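O-methyltransferase family 2 (Planctopirus limnophila, PDB 5I2H) probably transfers methyl groups from S-adenosyl-L-methionine to hydroxyl groups of small molecules, and binds the flavone apigenin. Local coordinates at residues L215-F226 and T242-G253. Numbering follows the deposited sequence.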
ATOM      1  N   LEU A 215     -29.119  17.648 -11.098  1.00  8.88           N
ATOM      2  CA  LEU A 215     -30.150  18.687 -11.141  1.00  8.18           C
ATOM      3  C   LEU A 215     -29.601  20.028 -11.625  1.00 10.94           C
ATOM      4  O   LEU A 215     -30.354  20.801 -12.236  1.00 11.65           O
ATOM      5  CB  LEU A 215     -30.794  18.881  -9.762  1.00  9.08           C
ATOM      6  CG  LEU A 215     -31.620  17.701  -9.236  1.00  8.34           C
ATOM      7  CD1 LEU A 215     -32.252  18.061  -7.860  1.00  9.17           C
ATOM      8  CD2 LEU A 215     -32.682  17.231 -10.244  1.00 11.32           C
ATOM      9  N   GLN A 216     -28.327  20.354 -11.334  1.00  9.97           N
ATOM     10  CA  GLN A 216     -27.750  21.561 -11.937  1.00 10.44           C
ATOM     11  C   GLN A 216     -27.590  21.409 -13.443  1.00 11.92           C
ATOM     12  O   GLN A 216     -27.752  22.387 -14.193  1.00 15.71           O
ATOM     13  CB  GLN A 216     -26.403  21.908 -11.300  1.00 10.11           C
ATOM     14  CG  GLN A 216     -26.477  22.272  -9.826  1.00 11.70           C
ATOM     15  CD  GLN A 216     -25.178  22.885  -9.372  1.00 12.63           C
ATOM     16  OE1 GLN A 216     -24.154  22.733 -10.049  1.00 15.87           O
ATOM     17  NE2 GLN A 216     -25.201  23.602  -8.245  1.00 12.02           N
ATOM     18  N   LYS A 217     -27.283  20.210 -13.911  1.00 11.75           N
ATOM     19  CA  LYS A 217     -27.133  20.007 -15.343  1.00 14.90           C
ATOM     20  C   LYS A 217     -28.474  20.056 -16.065  1.00 15.15           C
ATOM     21  O   LYS A 217     -28.545  20.495 -17.220  1.00 16.90           O
ATOM     22  CB  LYS A 217     -26.461  18.669 -15.609  1.00 16.30           C
ATOM     23  CG  LYS A 217     -26.343  18.388 -17.107  1.00 19.37           C
ATOM     24  CD  LYS A 217     -25.283  17.417 -17.405  1.00 25.29           C
ATOM     25  CE  LYS A 217     -24.825  17.618 -18.862  1.00 30.47           C
ATOM     26  NZ  LYS A 217     -23.964  18.844 -19.045  1.00 33.47           N
ATOM     27  N   TYR A 218     -29.537  19.596 -15.404  1.00 13.52           N
ATOM     28  CA  TYR A 218     -30.852  19.409 -16.013  1.00 16.40           C
ATOM     29  C   TYR A 218     -31.852  20.225 -15.204  1.00 15.76           C
ATOM     30  O   TYR A 218     -32.508  19.704 -14.286  1.00 14.88           O
ATOM     31  CB  TYR A 218     -31.233  17.932 -16.044  1.00 17.34           C
ATOM     32  CG  TYR A 218     -30.416  17.084 -16.994  1.00 18.71           C
ATOM     33  CD1 TYR A 218     -30.621  17.153 -18.371  1.00 22.72           C
ATOM     34  CD2 TYR A 218     -29.452  16.207 -16.518  1.00 17.88           C
ATOM     35  CE1 TYR A 218     -29.897  16.371 -19.244  1.00 24.85           C
ATOM     36  CE2 TYR A 218     -28.718  15.413 -17.388  1.00 20.90           C
ATOM     37  CZ  TYR A 218     -28.937  15.502 -18.744  1.00 24.94           C
ATOM     38  OH  TYR A 218     -28.209  14.703 -19.604  1.00 26.67           O
ATOM     39  N   PRO A 219     -32.003  21.508 -15.518  1.00 17.84           N
ATOM     40  CA  PRO A 219     -32.861  22.391 -14.701  1.00 18.56           C
ATOM     41  C   PRO A 219     -34.338  21.995 -14.661  1.00 19.21           C
ATOM     42  O   PRO A 219     -35.072  22.482 -13.780  1.00 19.68           O
ATOM     43  CB  PRO A 219     -32.680  23.755 -15.374  1.00 21.68           C
ATOM     44  CG  PRO A 219     -31.404  23.640 -16.139  1.00 23.92           C
ATOM     45  CD  PRO A 219     -31.304  22.230 -16.590  1.00 21.41           C
ATOM     46  N   THR A 220     -34.809  21.163 -15.587  1.00 16.83           N
ATOM     47  CA  THR A 220     -36.207  20.737 -15.570  1.00 19.49           C
ATOM     48  C   THR A 220     -36.431  19.469 -14.772  1.00 18.08           C
ATOM     49  O   THR A 220     -37.578  19.026 -14.659  1.00 18.73           O
ATOM     50  CB  THR A 220     -36.737  20.496 -16.983  1.00 21.83           C
ATOM     51  OG1 THR A 220     -36.021  19.409 -17.582  1.00 23.22           O
ATOM     52  CG2 THR A 220     -36.579  21.728 -17.845  1.00 23.25           C
ATOM     53  N   TRP A 221     -35.376  18.860 -14.239  1.00 17.53           N
ATOM     54  CA  TRP A 221     -35.551  17.610 -13.518  1.00 15.25           C
ATOM     55  C   TRP A 221     -35.864  17.870 -12.061  1.00 13.46           C
ATOM     56  O   TRP A 221     -35.700  18.982 -11.555  1.00 14.49           O
ATOM     57  CB  TRP A 221     -34.301  16.731 -13.601  1.00 13.63           C
ATOM     58  CG  TRP A 221     -34.037  16.163 -14.950  1.00 15.88           C
ATOM     59  CD1 TRP A 221     -34.474  16.645 -16.154  1.00 17.44           C
ATOM     60  CD2 TRP A 221     -33.252  15.007 -15.237  1.00 15.46           C
ATOM     61  NE1 TRP A 221     -33.984  15.861 -17.186  1.00 18.22           N
ATOM     62  CE2 TRP A 221     -33.230  14.854 -16.646  1.00 17.62           C
ATOM     63  CE3 TRP A 221     -32.552  14.085 -14.440  1.00 14.96           C
ATOM     64  CZ2 TRP A 221     -32.556  13.808 -17.273  1.00 17.66           C
ATOM     65  CZ3 TRP A 221     -31.874  13.057 -15.060  1.00 15.68           C
ATOM     66  CH2 TRP A 221     -31.883  12.920 -16.472  1.00 17.23           C
ATOM     67  N   ARG A 222     -36.316  16.818 -11.374  0.60 12.28           N
ATOM     68  CA  ARG A 222     -36.509  16.840  -9.931  0.60 11.82           C
ATOM     69  C   ARG A 222     -35.789  15.645  -9.332  0.60 11.15           C
ATOM     70  O   ARG A 222     -35.645  14.602  -9.968  0.60  9.68           O
ATOM     71  CB  ARG A 222     -38.001  16.786  -9.500  0.60 14.31           C
ATOM     72  CG  ARG A 222     -38.784  18.046  -9.811  0.60 18.66           C
ATOM     73  CD  ARG A 222     -40.204  18.030  -9.185  0.60 21.09           C
ATOM     74  NE  ARG A 222     -40.274  17.816  -7.730  0.60 24.35           N
ATOM     75  CZ  ARG A 222     -40.343  18.796  -6.820  0.60 26.57           C
ATOM     76  NH1 ARG A 222     -40.318  20.069  -7.199  0.60 26.47           N
ATOM     77  NH2 ARG A 222     -40.443  18.504  -5.525  0.60 26.62           N
ATOM     78  N   GLY A 223     -35.354  15.793  -8.095  1.00 10.40           N
ATOM     79  CA  GLY A 223     -34.599  14.758  -7.426  1.00 11.08           C
ATOM     80  C   GLY A 223     -35.242  14.369  -6.113  1.00 11.03           C
ATOM     81  O   GLY A 223     -35.943  15.159  -5.485  1.00 12.54           O
ATOM     82  N   ILE A 224     -34.987  13.134  -5.710  1.00  9.47           N
ATOM     83  CA  ILE A 224     -35.460  12.606  -4.441  1.00  9.61           C
ATOM     84  C   ILE A 224     -34.293  11.862  -3.806  1.00 10.55           C
ATOM     85  O   ILE A 224     -33.723  10.957  -4.422  1.00 10.33           O
ATOM     86  CB  ILE A 224     -36.662  11.663  -4.609  1.00 10.11           C
ATOM     87  CG1 ILE A 224     -37.831  12.375  -5.323  1.00 11.15           C
ATOM     88  CG2 ILE A 224     -37.057  11.113  -3.254  1.00 12.08           C
ATOM     89  CD1 ILE A 224     -38.980  11.435  -5.683  1.00 11.34           C
ATOM     90  N   ILE A 225     -33.907  12.256  -2.601  1.00 10.47           N
ATOM     91  CA  ILE A 225     -32.936  11.500  -1.829  1.00  9.97           C
ATOM     92  C   ILE A 225     -33.695  10.641  -0.830  1.00 10.07           C
ATOM     93  O   ILE A 225     -34.466  11.165  -0.008  1.00 11.99           O
ATOM     94  CB  ILE A 225     -31.961  12.422  -1.082  1.00 12.45           C
ATOM     95  CG1 ILE A 225     -31.450  13.550  -2.006  1.00 13.11           C
ATOM     96  CG2 ILE A 225     -30.853  11.583  -0.429  1.00 12.57           C
ATOM     97  CD1 ILE A 225     -30.717  13.048  -3.277  1.00 11.18           C
ATOM     98  N   PHE A 226     -33.435   9.340  -0.853  1.00  9.78           N
ATOM     99  CA  PHE A 226     -34.066   8.366   0.042  1.00  9.15           C
ATOM    100  C   PHE A 226     -32.974   7.788   0.936  1.00  8.92           C
ATOM    101  O   PHE A 226     -32.028   7.181   0.431  1.00 10.68           O
ATOM    102  CB  PHE A 226     -34.738   7.283  -0.815  1.00 10.12           C
ATOM    103  CG  PHE A 226     -35.479   6.213  -0.047  1.00  9.28           C
ATOM    104  CD1 PHE A 226     -34.790   5.231   0.666  1.00 11.55           C
ATOM    105  CD2 PHE A 226     -36.862   6.096  -0.141  1.00 10.41           C
ATOM    106  CE1 PHE A 226     -35.466   4.220   1.329  1.00 12.97           C
ATOM    107  CE2 PHE A 226     -37.541   5.072   0.516  1.00 11.61           C
ATOM    108  CZ  PHE A 226     -36.850   4.143   1.257  1.00 12.89           C
ATOM    109  N   THR A 242     -26.082  24.255  -3.084  1.00 11.70           N
ATOM    110  CA  THR A 242     -26.023  24.073  -4.529  1.00 11.54           C
ATOM    111  C   THR A 242     -27.234  24.681  -5.226  1.00 11.35           C
ATOM    112  O   THR A 242     -27.316  24.612  -6.457  1.00 12.57           O
ATOM    113  CB  THR A 242     -25.904  22.579  -4.900  1.00 11.32           C
ATOM    114  OG1 THR A 242     -26.994  21.853  -4.312  1.00 11.17           O
ATOM    115  CG2 THR A 242     -24.559  21.994  -4.405  1.00 11.65           C
ATOM    116  N   GLY A 243     -28.166  25.281  -4.475  1.00 11.12           N
ATOM    117  CA  GLY A 243     -29.285  25.988  -5.072  1.00 12.49           C
ATOM    118  C   GLY A 243     -30.328  25.120  -5.747  1.00 14.15           C
ATOM    119  O   GLY A 243     -31.074  25.623  -6.587  1.00 15.87           O
ATOM    120  N   VAL A 244     -30.414  23.835  -5.399  1.00 12.56           N
ATOM    121  CA  VAL A 244     -31.393  22.937  -6.000  1.00 11.97           C
ATOM    122  C   VAL A 244     -32.455  22.514  -4.990  1.00 13.58           C
ATOM    123  O   VAL A 244     -33.290  21.641  -5.287  1.00 13.12           O
ATOM    124  CB  VAL A 244     -30.721  21.712  -6.646  1.00 11.31           C
ATOM    125  CG1 VAL A 244     -29.748  22.164  -7.764  1.00 11.59           C
ATOM    126  CG2 VAL A 244     -30.030  20.881  -5.573  1.00 12.51           C
ATOM    127  N   ARG A 245     -32.470  23.151  -3.820  1.00 12.39           N
ATOM    128  CA  ARG A 245     -33.375  22.761  -2.737  1.00 15.06           C
ATOM    129  C   ARG A 245     -34.842  22.694  -3.175  1.00 16.73           C
ATOM    130  O   ARG A 245     -35.589  21.800  -2.740  1.00 16.93           O
ATOM    131  CB  ARG A 245     -33.193  23.762  -1.598  1.00 17.86           C
ATOM    132  CG  ARG A 245     -34.243  23.824  -0.539  1.00 20.73           C
ATOM    133  CD  ARG A 245     -34.032  22.731   0.415  1.00 21.31           C
ATOM    134  NE  ARG A 245     -34.729  21.549  -0.032  1.00 22.48           N
ATOM    135  CZ  ARG A 245     -34.985  20.525   0.756  1.00 20.53           C
ATOM    136  NH1 ARG A 245     -35.657  19.454   0.284  1.00 17.76           N
ATOM    137  NH2 ARG A 245     -34.545  20.584   2.008  1.00 20.00           N
ATOM    138  N   ASP A 246     -35.276  23.634  -4.014  0.63 18.44           N
ATOM    139  CA  ASP A 246     -36.676  23.671  -4.398  0.63 18.96           C
ATOM    140  C   ASP A 246     -37.051  22.529  -5.343  0.63 16.69           C
ATOM    141  O   ASP A 246     -38.251  22.261  -5.524  0.63 17.86           O
ATOM    142  CB  ASP A 246     -37.007  25.037  -5.018  0.63 22.54           C
ATOM    143  CG  ASP A 246     -36.985  26.192  -3.992  0.63 25.15           C
ATOM    144  OD1 ASP A 246     -37.262  25.977  -2.795  0.63 25.50           O
ATOM    145  OD2 ASP A 246     -36.704  27.341  -4.397  0.63 27.11           O
ATOM    146  N   ARG A 247     -36.070  21.820  -5.909  1.00 14.60           N
ATOM    147  CA  ARG A 247     -36.341  20.725  -6.832  1.00 14.06           C
ATOM    148  C   ARG A 247     -35.895  19.392  -6.247  1.00 13.06           C
ATOM    149  O   ARG A 247     -35.792  18.391  -6.974  1.00 13.42           O
ATOM    150  CB  ARG A 247     -35.676  20.968  -8.192  1.00 14.72           C
ATOM    151  CG  ARG A 247     -36.244  22.135  -8.962  1.00 16.77           C
ATOM    152  CD  ARG A 247     -35.650  22.174 -10.357  1.00 15.79           C
ATOM    153  NE  ARG A 247     -34.250  22.631 -10.383  1.00 15.22           N
ATOM    154  CZ  ARG A 247     -33.231  21.984 -10.955  1.00 15.58           C
ATOM    155  NH1 ARG A 247     -33.404  20.794 -11.565  1.00 15.26           N
ATOM    156  NH2 ARG A 247     -32.024  22.548 -10.935  1.00 16.19           N
ATOM    157  N   LEU A 248     -35.639  19.362  -4.949  1.00 11.00           N
ATOM    158  CA  LEU A 248     -35.177  18.173  -4.250  1.00 13.48           C
ATOM    159  C   LEU A 248     -36.124  17.864  -3.087  1.00 14.16           C
ATOM    160  O   LEU A 248     -36.540  18.764  -2.351  1.00 17.41           O
ATOM    161  CB  LEU A 248     -33.742  18.390  -3.734  1.00 16.39           C
ATOM    162  CG  LEU A 248     -32.988  17.169  -3.263  1.00 15.75           C
ATOM    163  CD1 LEU A 248     -32.576  16.307  -4.473  1.00 14.51           C
ATOM    164  CD2 LEU A 248     -31.778  17.625  -2.484  1.00 16.37           C
ATOM    165  N   GLU A 249     -36.476  16.598  -2.929  1.00 11.69           N
ATOM    166  CA  GLU A 249     -37.188  16.134  -1.746  1.00 13.69           C
ATOM    167  C   GLU A 249     -36.303  15.145  -1.015  1.00 13.81           C
ATOM    168  O   GLU A 249     -35.569  14.384  -1.652  1.00 13.74           O
ATOM    169  CB  GLU A 249     -38.483  15.433  -2.076  1.00 17.52           C
ATOM    170  CG  GLU A 249     -39.464  16.245  -2.838  1.00 22.26           C
ATOM    171  CD  GLU A 249     -40.649  15.413  -3.351  1.00 26.36           C
ATOM    172  OE1 GLU A 249     -40.784  14.192  -3.040  1.00 26.70           O
ATOM    173  OE2 GLU A 249     -41.427  16.002  -4.101  1.00 28.83           O
ATOM    174  N   LEU A 250     -36.415  15.144   0.309  1.00 12.18           N
ATOM    175  CA  LEU A 250     -35.660  14.257   1.190  1.00 12.16           C
ATOM    176  C   LEU A 250     -36.647  13.338   1.896  1.00 12.42           C
ATOM    177  O   LEU A 250     -37.521  13.811   2.631  1.00 13.33           O
ATOM    178  CB  LEU A 250     -34.849  15.059   2.213  1.00 13.49           C
ATOM    179  CG  LEU A 250     -34.019  16.195   1.612  1.00 14.49           C
ATOM    180  CD1 LEU A 250     -33.358  17.061   2.728  1.00 17.27           C
ATOM    181  CD2 LEU A 250     -32.979  15.671   0.615  1.00 14.69           C
ATOM    182  N   HIS A 251     -36.519  12.035   1.663  1.00 13.02           N
ATOM    183  CA  HIS A 251     -37.412  11.040   2.240  1.00 15.75           C
ATOM    184  C   HIS A 251     -36.645  10.066   3.116  1.00 16.99           C
ATOM    185  O   HIS A 251     -35.693   9.418   2.650  1.00 16.03           O
ATOM    186  CB  HIS A 251     -38.144  10.264   1.155  1.00 16.75           C
ATOM    187  CG  HIS A 251     -39.074  11.101   0.362  1.00 19.67           C
ATOM    188  ND1 HIS A 251     -40.438  10.947   0.429  1.00 23.01           N
ATOM    189  CD2 HIS A 251     -38.852  12.134  -0.475  1.00 21.70           C
ATOM    190  CE1 HIS A 251     -41.012  11.822  -0.381  1.00 24.21           C
ATOM    191  NE2 HIS A 251     -40.071  12.553  -0.942  1.00 22.00           N
ATOM    192  N   ALA A 252     -37.084   9.949   4.372  1.00 18.54           N
ATOM    193  CA  ALA A 252     -36.545   8.958   5.287  1.00 18.00           C
ATOM    194  C   ALA A 252     -37.225   7.631   5.007  1.00 19.37           C
ATOM    195  O   ALA A 252     -38.451   7.563   4.839  1.00 20.66           O
ATOM    196  CB  ALA A 252     -36.762   9.379   6.748  1.00 20.75           C
ATOM    197  N   GLY A 253     -36.437   6.577   4.936  1.00 17.29           N
ATOM    198  CA  GLY A 253     -37.059   5.294   4.731  1.00 17.56           C
ATOM    199  C   GLY A 253     -36.030   4.199   4.791  1.00 16.60           C
ATOM    200  O   GLY A 253     -34.814   4.442   4.759  1.00 16.77           O
TER
HETATM  201  O   HOH W   1     -40.848  14.504  -7.111  1.00 43.00           O
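A bend at chi3 (-74°) turns the guanidinium of Arg247 into the turn Tyr218-Trp221 and against the C-terminal end of helix 209-217, where Leu215 O and Trp221 O wait. Both terminal nitrogens close on Leu215 O in the guanidinium plane, NH2 at 2.7 Å and NH1 at 3.1 Å, from the same face of that carbonyl. NH1 bonds Trp221 O (2.9 Å) more squarely than it does Leu215 O and gives a weak bond to Tyr218 O, while Pro219 O lies over one face of the group without bonding. Arg222 is bent at chi3 too (56°); its guanidinium lies with one face over Arg247 CA, and NH2 meets Glu249 OE2 on the anti side at 3.0 Å, the two planes 61° apart. The other oxygen, Glu249 OE1, takes the NE2 hydrogen of His251 at 2.8 Å. At the helix end, Gln216 NE2 bonds Thr242 O in its carbonyl plane, and the same amide also holds Lys7 O and Ala9 N. Beyond the turn, strands 222-227 and 248-252 pair in parallel from Gly223 N to Arg247 O (2.9 Å) through to His251 N on Ile225 O. Leu248 CD1 packs over Gly223 and against Leu215 CD1 (3.8 Å), on the face covered by helix 229-241 of this Rossmann-like beta-alpha-beta unit, where Leu248 touches Ala239. Arg247 thus ties the start of edge strand 248-252 to the end of helix 209-217 and the turn after it through backbone carbonyls, and Glu249, shared by Arg222 and His251, is probably kept ionised.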